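Local coordinates for uncharacterized protein (Xanthomonas campestris pv. vesicatoria, PDB 4FC9) that is the C-terminal, all-helical domain of the type III effector XopL, which is secreted into plant hosts and probably acts there as an E3 ubiquitin ligase, at residues 31-45 with 156-170. Numbering follows the deposited sequence.
Sequences TAALERIEDTAQAML and AKAVQMWKTRELIVH
Met44, a selenomethionine, lays its side chain against Val159 and Trp162. Its CB rests on the methyl groups of Val159, 3.6 Å from Val159 CG1; beyond CG, SE stands over one face of the indole, 3.9 Å from the centre of the six-membered ring, in a Met-aromatic contact. The bend at the last torsion (chi3 73°) turns CE over the five-membered ring, at 4.1 Å from its centre, so the end of the chain spans both rings. Glu166 CG, from the tryptophan's own helix, lies toward the rim of the opposite face, and Ile37 O meets the indole edge in the ring plane, 3.8 Å from Trp162 CZ3. With CG anti to the backbone N (chi1 -175°), Trp162 enters as a knob among Ile37, Thr40, Ala41 and Met44. Ile37 answers from the other helix, seated among Lys163, Glu166, Leu167 and His170. This knobs-into-holes packing joins the first and last helices of the modelled chain, 32-49 and 152-171, whose facing segments run antiparallel at 170° with axes 9.6 Å apart. Helices 79-88 and 91-101 touch other sides of 152-171, through residues such as Met161. Along one margin, Lys163 stretches past Ala41 CB to give Glu38 a salt bridge, Lys163 NZ to Glu38 OE1 at 2.8 Å, the ammonium meeting the syn lone pair of OE1. At the N-terminal end of helix 32-49, where Thr31 OG1 caps Leu34 N, Leu34 CG sits over the face of His170, 3.5 Å from the ring centre, while Ala33 CB meets the ring edge. Glu27 OE2 is hydrogen-bonded to His170 ND1, which would restrain the imidazole's rotation beneath Leu34.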
ATOM      1  N   THR A  31      11.786 -14.081   4.611  1.00 26.46           N
ATOM      2  CA  THR A  31      12.365 -13.950   5.935  1.00 26.41           C
ATOM      3  C   THR A  31      11.247 -13.766   6.945  1.00 26.28           C
ATOM      4  O   THR A  31      10.116 -13.445   6.573  1.00 26.09           O
ATOM      5  CB  THR A  31      13.271 -12.714   6.015  1.00 27.18           C
ATOM      6  OG1 THR A  31      12.477 -11.540   5.819  1.00 30.07           O
ATOM      7  CG2 THR A  31      14.344 -12.760   4.940  1.00 28.59           C
ATOM      8  N   ALA A  32      11.561 -13.957   8.220  1.00 24.13           N
ATOM      9  CA  ALA A  32      10.576 -13.778   9.281  1.00 31.31           C
ATOM     10  C   ALA A  32      10.018 -12.358   9.299  1.00 34.46           C
ATOM     11  O   ALA A  32       8.849 -12.146   9.624  1.00 33.00           O
ATOM     12  CB  ALA A  32      11.180 -14.124  10.626  1.00 30.61           C
ATOM     13  N   ALA A  33      10.865 -11.391   8.950  1.00 34.02           N
ATOM     14  CA  ALA A  33      10.478  -9.982   8.923  1.00 31.59           C
ATOM     15  C   ALA A  33       9.430  -9.725   7.856  1.00 26.75           C
ATOM     16  O   ALA A  33       8.461  -9.004   8.086  1.00 28.11           O
ATOM     17  CB  ALA A  33      11.694  -9.108   8.680  1.00 31.40           C
ATOM     18  N   LEU A  34       9.636 -10.320   6.687  1.00 25.23           N
ATOM     19  CA  LEU A  34       8.713 -10.173   5.571  1.00 25.56           C
ATOM     20  C   LEU A  34       7.399 -10.892   5.821  1.00 27.73           C
ATOM     21  O   LEU A  34       6.341 -10.418   5.420  1.00 26.47           O
ATOM     22  CB  LEU A  34       9.336 -10.721   4.294  1.00 26.36           C
ATOM     23  CG  LEU A  34      10.319  -9.789   3.605  1.00 30.32           C
ATOM     24  CD1 LEU A  34      11.024 -10.529   2.490  1.00 31.77           C
ATOM     25  CD2 LEU A  34       9.592  -8.567   3.074  1.00 30.43           C
ATOM     26  N   GLU A  35       7.469 -12.049   6.464  1.00 27.36           N
ATOM     27  CA  GLU A  35       6.258 -12.796   6.752  1.00 27.02           C
ATOM     28  C   GLU A  35       5.397 -12.007   7.735  1.00 27.99           C
ATOM     29  O   GLU A  35       4.176 -11.950   7.606  1.00 27.32           O
ATOM     30  CB  GLU A  35       6.582 -14.188   7.291  1.00 28.00           C
ATOM     31  CG  GLU A  35       5.356 -15.065   7.407  1.00 31.61           C
ATOM     32  CD  GLU A  35       5.681 -16.538   7.383  1.00 38.54           C
ATOM     33  OE1 GLU A  35       6.873 -16.887   7.249  1.00 41.71           O
ATOM     34  OE2 GLU A  35       4.739 -17.349   7.497  1.00 42.78           O
ATOM     35  N   ARG A  36       6.054 -11.373   8.699  1.00 28.19           N
ATOM     36  CA  ARG A  36       5.375 -10.567   9.700  1.00 27.36           C
ATOM     37  C   ARG A  36       4.686  -9.349   9.083  1.00 27.92           C
ATOM     38  O   ARG A  36       3.587  -8.976   9.496  1.00 27.93           O
ATOM     39  CB  ARG A  36       6.368 -10.137  10.777  1.00 32.95           C
ATOM     40  CG  ARG A  36       5.809  -9.184  11.819  1.00 45.11           C
ATOM     41  CD  ARG A  36       6.671  -9.175  13.087  1.00 59.05           C
ATOM     42  NE  ARG A  36       8.092  -8.946  12.815  1.00 65.06           N
ATOM     43  CZ  ARG A  36       9.029  -9.891  12.852  1.00 66.01           C
ATOM     44  NH1 ARG A  36      10.293  -9.587  12.589  1.00 62.92           N
ATOM     45  NH2 ARG A  36       8.705 -11.142  13.151  1.00 68.81           N
ATOM     46  N   ILE A  37       5.331  -8.728   8.101  1.00 23.27           N
ATOM     47  CA  ILE A  37       4.716  -7.613   7.392  1.00 21.23           C
ATOM     48  C   ILE A  37       3.438  -8.093   6.708  1.00 24.89           C
ATOM     49  O   ILE A  37       2.384  -7.461   6.814  1.00 25.44           O
ATOM     50  CB  ILE A  37       5.671  -7.002   6.353  1.00 19.59           C
ATOM     51  CG1 ILE A  37       6.884  -6.390   7.059  1.00 20.69           C
ATOM     52  CG2 ILE A  37       4.954  -5.961   5.510  1.00 16.71           C
ATOM     53  CD1 ILE A  37       7.977  -5.930   6.119  1.00 19.96           C
ATOM     54  N   GLU A  38       3.538  -9.225   6.021  1.00 26.17           N
ATOM     55  CA  GLU A  38       2.390  -9.814   5.352  1.00 23.60           C
ATOM     56  C   GLU A  38       1.275 -10.182   6.328  1.00 24.20           C
ATOM     57  O   GLU A  38       0.116  -9.859   6.095  1.00 26.59           O
ATOM     58  CB  GLU A  38       2.803 -11.051   4.557  1.00 28.84           C
ATOM     59  CG  GLU A  38       3.681 -10.768   3.347  1.00 28.58           C
ATOM     60  CD  GLU A  38       2.977  -9.959   2.272  1.00 29.73           C
ATOM     61  OE1 GLU A  38       1.728  -9.878   2.275  1.00 30.60           O
ATOM     62  OE2 GLU A  38       3.685  -9.399   1.413  1.00 31.66           O
ATOM     63  N   ASP A  39       1.624 -10.862   7.414  1.00 23.77           N
ATOM     64  CA  ASP A  39       0.611 -11.325   8.358  1.00 22.65           C
ATOM     65  C   ASP A  39      -0.099 -10.149   9.011  1.00 23.74           C
ATOM     66  O   ASP A  39      -1.315 -10.172   9.200  1.00 25.33           O
ATOM     67  CB  ASP A  39       1.227 -12.238   9.414  1.00 29.61           C
ATOM     68  CG  ASP A  39       1.724 -13.552   8.833  1.00 32.55           C
ATOM     69  OD1 ASP A  39       1.259 -13.937   7.739  1.00 33.15           O
ATOM     70  OD2 ASP A  39       2.578 -14.202   9.469  1.00 32.61           O
ATOM     71  N   THR A  40       0.667  -9.116   9.339  1.00 22.60           N
ATOM     72  CA  THR A  40       0.111  -7.909   9.934  1.00 21.53           C
ATOM     73  C   THR A  40      -0.796  -7.174   8.948  1.00 22.58           C
ATOM     74  O   THR A  40      -1.910  -6.774   9.293  1.00 24.84           O
ATOM     75  CB  THR A  40       1.226  -6.963  10.421  1.00 22.09           C
ATOM     76  OG1 THR A  40       1.965  -7.593  11.473  1.00 24.45           O
ATOM     77  CG2 THR A  40       0.644  -5.655  10.933  1.00 21.34           C
ATOM     78  N   ALA A  41      -0.315  -6.991   7.724  1.00 22.89           N
ATOM     79  CA  ALA A  41      -1.109  -6.331   6.697  1.00 22.74           C
ATOM     80  C   ALA A  41      -2.450  -7.038   6.540  1.00 20.13           C
ATOM     81  O   ALA A  41      -3.492  -6.399   6.468  1.00 20.51           O
ATOM     82  CB  ALA A  41      -0.357  -6.295   5.372  1.00 18.66           C
ATOM     83  N   GLN A  42      -2.414  -8.365   6.527  1.00 20.34           N
ATOM     84  CA  GLN A  42      -3.621  -9.173   6.404  1.00 20.33           C
ATOM     85  C   GLN A  42      -4.565  -8.949   7.579  1.00 23.33           C
ATOM     86  O   GLN A  42      -5.773  -8.833   7.393  1.00 26.94           O
ATOM     87  CB  GLN A  42      -3.254 -10.653   6.306  1.00 24.99           C
ATOM     88  CG  GLN A  42      -4.374 -11.560   5.830  1.00 34.22           C
ATOM     89  CD  GLN A  42      -3.921 -13.007   5.654  1.00 44.25           C
ATOM     90  OE1 GLN A  42      -3.898 -13.534   4.541  1.00 41.37           O
ATOM     91  NE2 GLN A  42      -3.563 -13.656   6.756  1.00 52.88           N
ATOM     92  N   ALA A  43      -4.007  -8.894   8.786  1.00 22.26           N
ATOM     93  CA  ALA A  43      -4.789  -8.637   9.993  1.00 22.70           C
ATOM     94  C   ALA A  43      -5.460  -7.266   9.938  1.00 23.47           C
ATOM     95  O   ALA A  43      -6.617  -7.113  10.331  1.00 21.39           O
ATOM     96  CB  ALA A  43      -3.905  -8.741  11.222  1.00 22.35           C
HETATM   97  N   MSE A  44      -4.722  -6.274   9.451  1.00 23.49           N
HETATM   98  CA  MSE A  44      -5.245  -4.921   9.300  1.00 20.69           C
HETATM   99  C   MSE A  44      -6.390  -4.889   8.300  1.00 19.38           C
HETATM  100  O   MSE A  44      -7.418  -4.252   8.544  1.00 19.91           O
HETATM  101  CB  MSE A  44      -4.135  -3.968   8.862  1.00 20.46           C
HETATM  102  CG  MSE A  44      -3.082  -3.749   9.926  1.00 20.89           C
HETATM  103 SE   MSE A  44      -1.499  -2.838   9.275  0.77 27.78          SE
HETATM  104  CE  MSE A  44      -2.217  -1.038   9.062  1.00 27.52           C
ATOM    105  N   LEU A  45      -6.204  -5.579   7.179  1.00 18.23           N
ATOM    106  CA  LEU A  45      -7.247  -5.698   6.165  1.00 21.45           C
ATOM    107  C   LEU A  45      -8.470  -6.365   6.756  1.00 23.57           C
ATOM    108  O   LEU A  45      -9.598  -5.952   6.495  1.00 22.82           O
ATOM    109  CB  LEU A  45      -6.757  -6.523   4.981  1.00 17.60           C
ATOM    110  CG  LEU A  45      -5.839  -5.795   4.017  1.00 17.71           C
ATOM    111  CD1 LEU A  45      -5.505  -6.708   2.858  1.00 19.90           C
ATOM    112  CD2 LEU A  45      -6.514  -4.525   3.540  1.00 20.73           C
ATOM    113  N   ALA A 156      -8.829   0.556   3.361  1.00 16.43           N
ATOM    114  CA  ALA A 156      -8.154  -0.567   2.730  1.00 17.24           C
ATOM    115  C   ALA A 156      -6.941  -0.058   1.959  1.00 20.66           C
ATOM    116  O   ALA A 156      -5.887  -0.686   1.974  1.00 19.39           O
ATOM    117  CB  ALA A 156      -9.092  -1.322   1.813  1.00 16.44           C
ATOM    118  N   LYS A 157      -7.079   1.092   1.303  1.00 18.81           N
ATOM    119  CA  LYS A 157      -5.942   1.672   0.602  1.00 17.82           C
ATOM    120  C   LYS A 157      -4.847   2.083   1.580  1.00 16.01           C
ATOM    121  O   LYS A 157      -3.663   1.932   1.291  1.00 15.01           O
ATOM    122  CB  LYS A 157      -6.353   2.854  -0.283  1.00 17.82           C
ATOM    123  CG  LYS A 157      -5.182   3.489  -1.037  1.00 18.58           C
ATOM    124  CD  LYS A 157      -4.522   2.525  -2.019  1.00 19.46           C
ATOM    125  CE  LYS A 157      -5.440   2.215  -3.184  1.00 17.70           C
ATOM    126  NZ  LYS A 157      -4.754   1.417  -4.238  1.00 22.33           N
ATOM    127  N   ALA A 158      -5.240   2.594   2.743  1.00 15.78           N
ATOM    128  CA  ALA A 158      -4.261   2.994   3.746  1.00 15.56           C
ATOM    129  C   ALA A 158      -3.475   1.794   4.256  1.00 15.15           C
ATOM    130  O   ALA A 158      -2.278   1.894   4.509  1.00 18.30           O
ATOM    131  CB  ALA A 158      -4.934   3.723   4.893  1.00 13.40           C
ATOM    132  N   VAL A 159      -4.147   0.658   4.401  1.00 17.05           N
ATOM    133  CA  VAL A 159      -3.477  -0.578   4.803  1.00 16.51           C
ATOM    134  C   VAL A 159      -2.515  -1.035   3.712  1.00 17.37           C
ATOM    135  O   VAL A 159      -1.406  -1.487   4.002  1.00 19.87           O
ATOM    136  CB  VAL A 159      -4.486  -1.703   5.130  1.00 16.18           C
ATOM    137  CG1 VAL A 159      -3.756  -3.012   5.402  1.00 17.08           C
ATOM    138  CG2 VAL A 159      -5.352  -1.323   6.319  1.00 17.41           C
ATOM    139  N   GLN A 160      -2.940  -0.900   2.457  1.00 17.73           N
ATOM    140  CA  GLN A 160      -2.070  -1.188   1.316  1.00 19.55           C
ATOM    141  C   GLN A 160      -0.787  -0.397   1.414  1.00 18.23           C
ATOM    142  O   GLN A 160       0.300  -0.937   1.215  1.00 20.16           O
ATOM    143  CB  GLN A 160      -2.747  -0.832  -0.008  1.00 19.98           C
ATOM    144  CG  GLN A 160      -3.599  -1.923  -0.593  1.00 21.98           C
ATOM    145  CD  GLN A 160      -3.753  -1.780  -2.090  1.00 21.94           C
ATOM    146  OE1 GLN A 160      -4.111  -0.716  -2.583  1.00 26.80           O
ATOM    147  NE2 GLN A 160      -3.469  -2.847  -2.821  1.00 20.49           N
HETATM  148  N   MSE A 161      -0.919   0.891   1.711  1.00 18.03           N
HETATM  149  CA  MSE A 161       0.247   1.744   1.805  1.00 19.14           C
HETATM  150  C   MSE A 161       1.098   1.391   3.012  1.00 19.98           C
HETATM  151  O   MSE A 161       2.323   1.531   2.974  1.00 19.70           O
HETATM  152  CB  MSE A 161      -0.124   3.221   1.846  1.00 19.18           C
HETATM  153  CG  MSE A 161       1.120   4.077   1.672  1.00 21.92           C
HETATM  154 SE   MSE A 161       0.873   5.945   1.815  0.76 35.60          SE
HETATM  155  CE  MSE A 161       2.751   6.441   2.083  1.00 21.22           C
ATOM    156  N   TRP A 162       0.455   0.925   4.078  1.00 17.07           N
ATOM    157  CA  TRP A 162       1.216   0.490   5.235  1.00 19.35           C
ATOM    158  C   TRP A 162       2.142  -0.647   4.837  1.00 20.09           C
ATOM    159  O   TRP A 162       3.327  -0.628   5.158  1.00 17.98           O
ATOM    160  CB  TRP A 162       0.320   0.054   6.387  1.00 18.28           C
ATOM    161  CG  TRP A 162       1.131  -0.283   7.603  1.00 22.86           C
ATOM    162  CD1 TRP A 162       1.516   0.571   8.596  1.00 24.13           C
ATOM    163  CD2 TRP A 162       1.693  -1.560   7.932  1.00 23.07           C
ATOM    164  NE1 TRP A 162       2.265  -0.100   9.533  1.00 23.95           N
ATOM    165  CE2 TRP A 162       2.389  -1.409   9.148  1.00 23.54           C
ATOM    166  CE3 TRP A 162       1.666  -2.819   7.322  1.00 21.55           C
ATOM    167  CZ2 TRP A 162       3.053  -2.471   9.764  1.00 22.12           C
ATOM    168  CZ3 TRP A 162       2.324  -3.871   7.935  1.00 21.99           C
ATOM    169  CH2 TRP A 162       3.009  -3.691   9.143  1.00 19.69           C
ATOM    170  N   LYS A 163       1.599  -1.629   4.125  1.00 20.00           N
ATOM    171  CA  LYS A 163       2.412  -2.726   3.624  1.00 18.30           C
ATOM    172  C   LYS A 163       3.506  -2.210   2.704  1.00 20.15           C
ATOM    173  O   LYS A 163       4.661  -2.600   2.835  1.00 21.20           O
ATOM    174  CB  LYS A 163       1.563  -3.753   2.884  1.00 17.95           C
ATOM    175  CG  LYS A 163       2.392  -4.846   2.243  1.00 19.76           C
ATOM    176  CD  LYS A 163       1.625  -6.144   2.174  1.00 24.58           C
ATOM    177  CE  LYS A 163       1.318  -6.519   0.745  1.00 25.43           C
ATOM    178  NZ  LYS A 163       0.621  -7.835   0.675  1.00 28.14           N
ATOM    179  N   THR A 164       3.136  -1.322   1.788  1.00 18.92           N
ATOM    180  CA  THR A 164       4.081  -0.756   0.825  1.00 20.11           C
ATOM    181  C   THR A 164       5.295  -0.122   1.498  1.00 18.85           C
ATOM    182  O   THR A 164       6.430  -0.400   1.124  1.00 18.29           O
ATOM    183  CB  THR A 164       3.404   0.284  -0.091  1.00 19.25           C
ATOM    184  OG1 THR A 164       2.470  -0.376  -0.951  1.00 20.20           O
ATOM    185  CG2 THR A 164       4.438   0.998  -0.944  1.00 23.92           C
ATOM    186  N   ARG A 165       5.057   0.722   2.497  1.00 19.21           N
ATOM    187  CA  ARG A 165       6.147   1.420   3.169  1.00 20.41           C
ATOM    188  C   ARG A 165       6.987   0.466   4.019  1.00 24.00           C
ATOM    189  O   ARG A 165       8.193   0.653   4.166  1.00 26.85           O
ATOM    190  CB  ARG A 165       5.628   2.612   3.992  1.00 20.76           C
ATOM    191  CG  ARG A 165       4.813   2.242   5.214  1.00 22.40           C
ATOM    192  CD  ARG A 165       4.008   3.425   5.758  1.00 21.33           C
ATOM    193  NE  ARG A 165       4.825   4.556   6.202  1.00 25.95           N
ATOM    194  CZ  ARG A 165       5.459   4.620   7.372  1.00 29.05           C
ATOM    195  NH1 ARG A 165       5.405   3.604   8.224  1.00 27.77           N
ATOM    196  NH2 ARG A 165       6.161   5.698   7.687  1.00 30.40           N
ATOM    197  N   GLU A 166       6.358  -0.575   4.556  1.00 22.00           N
ATOM    198  CA  GLU A 166       7.095  -1.570   5.320  1.00 21.44           C
ATOM    199  C   GLU A 166       7.952  -2.460   4.411  1.00 20.59           C
ATOM    200  O   GLU A 166       9.033  -2.896   4.802  1.00 24.55           O
ATOM    201  CB  GLU A 166       6.153  -2.403   6.195  1.00 23.48           C
ATOM    202  CG  GLU A 166       5.439  -1.589   7.278  1.00 25.60           C
ATOM    203  CD  GLU A 166       6.398  -0.841   8.186  1.00 27.32           C
ATOM    204  OE1 GLU A 166       7.335  -1.482   8.709  1.00 31.24           O
ATOM    205  OE2 GLU A 166       6.221   0.385   8.371  1.00 24.55           O
ATOM    206  N   LEU A 167       7.476  -2.720   3.197  1.00 20.32           N
ATOM    207  CA  LEU A 167       8.268  -3.470   2.223  1.00 23.08           C
ATOM    208  C   LEU A 167       9.470  -2.651   1.741  1.00 26.19           C
ATOM    209  O   LEU A 167      10.560  -3.190   1.535  1.00 28.36           O
ATOM    210  CB  LEU A 167       7.406  -3.932   1.042  1.00 20.32           C
ATOM    211  CG  LEU A 167       6.376  -5.032   1.334  1.00 18.26           C
ATOM    212  CD1 LEU A 167       5.478  -5.271   0.131  1.00 18.60           C
ATOM    213  CD2 LEU A 167       7.055  -6.330   1.752  1.00 21.88           C
ATOM    214  N   ILE A 168       9.269  -1.347   1.573  1.00 26.08           N
ATOM    215  CA  ILE A 168      10.352  -0.439   1.208  1.00 26.77           C
ATOM    216  C   ILE A 168      11.453  -0.442   2.268  1.00 28.24           C
ATOM    217  O   ILE A 168      12.635  -0.538   1.943  1.00 29.73           O
ATOM    218  CB  ILE A 168       9.831   0.999   0.980  1.00 24.43           C
ATOM    219  CG1 ILE A 168       9.038   1.072  -0.326  1.00 23.51           C
ATOM    220  CG2 ILE A 168      10.977   1.990   0.953  1.00 27.58           C
ATOM    221  CD1 ILE A 168       8.255   2.355  -0.509  1.00 23.28           C
ATOM    222  N   VAL A 169      11.055  -0.361   3.536  1.00 30.35           N
ATOM    223  CA  VAL A 169      12.006  -0.327   4.646  1.00 27.41           C
ATOM    224  C   VAL A 169      12.712  -1.666   4.851  1.00 26.47           C
ATOM    225  O   VAL A 169      13.870  -1.715   5.259  1.00 28.15           O
ATOM    226  CB  VAL A 169      11.320   0.127   5.950  1.00 30.01           C
ATOM    227  CG1 VAL A 169      12.255  -0.005   7.144  1.00 31.29           C
ATOM    228  CG2 VAL A 169      10.839   1.559   5.804  1.00 29.34           C
ATOM    229  N   HIS A 170      12.023  -2.758   4.551  1.00 25.85           N
ATOM    230  CA  HIS A 170      12.662  -4.059   4.637  1.00 26.15           C
ATOM    231  C   HIS A 170      13.777  -4.164   3.606  1.00 28.88           C
ATOM    232  O   HIS A 170      14.867  -4.667   3.890  1.00 31.81           O
ATOM    233  CB  HIS A 170      11.661  -5.186   4.414  1.00 28.04           C
ATOM    234  CG  HIS A 170      12.246  -6.542   4.641  1.00 34.10           C
ATOM    235  ND1 HIS A 170      12.855  -7.264   3.641  1.00 40.15           N
ATOM    236  CD2 HIS A 170      12.352  -7.289   5.766  1.00 37.44           C
ATOM    237  CE1 HIS A 170      13.301  -8.406   4.135  1.00 44.90           C
ATOM    238  NE2 HIS A 170      13.003  -8.447   5.423  1.00 42.12           N
TER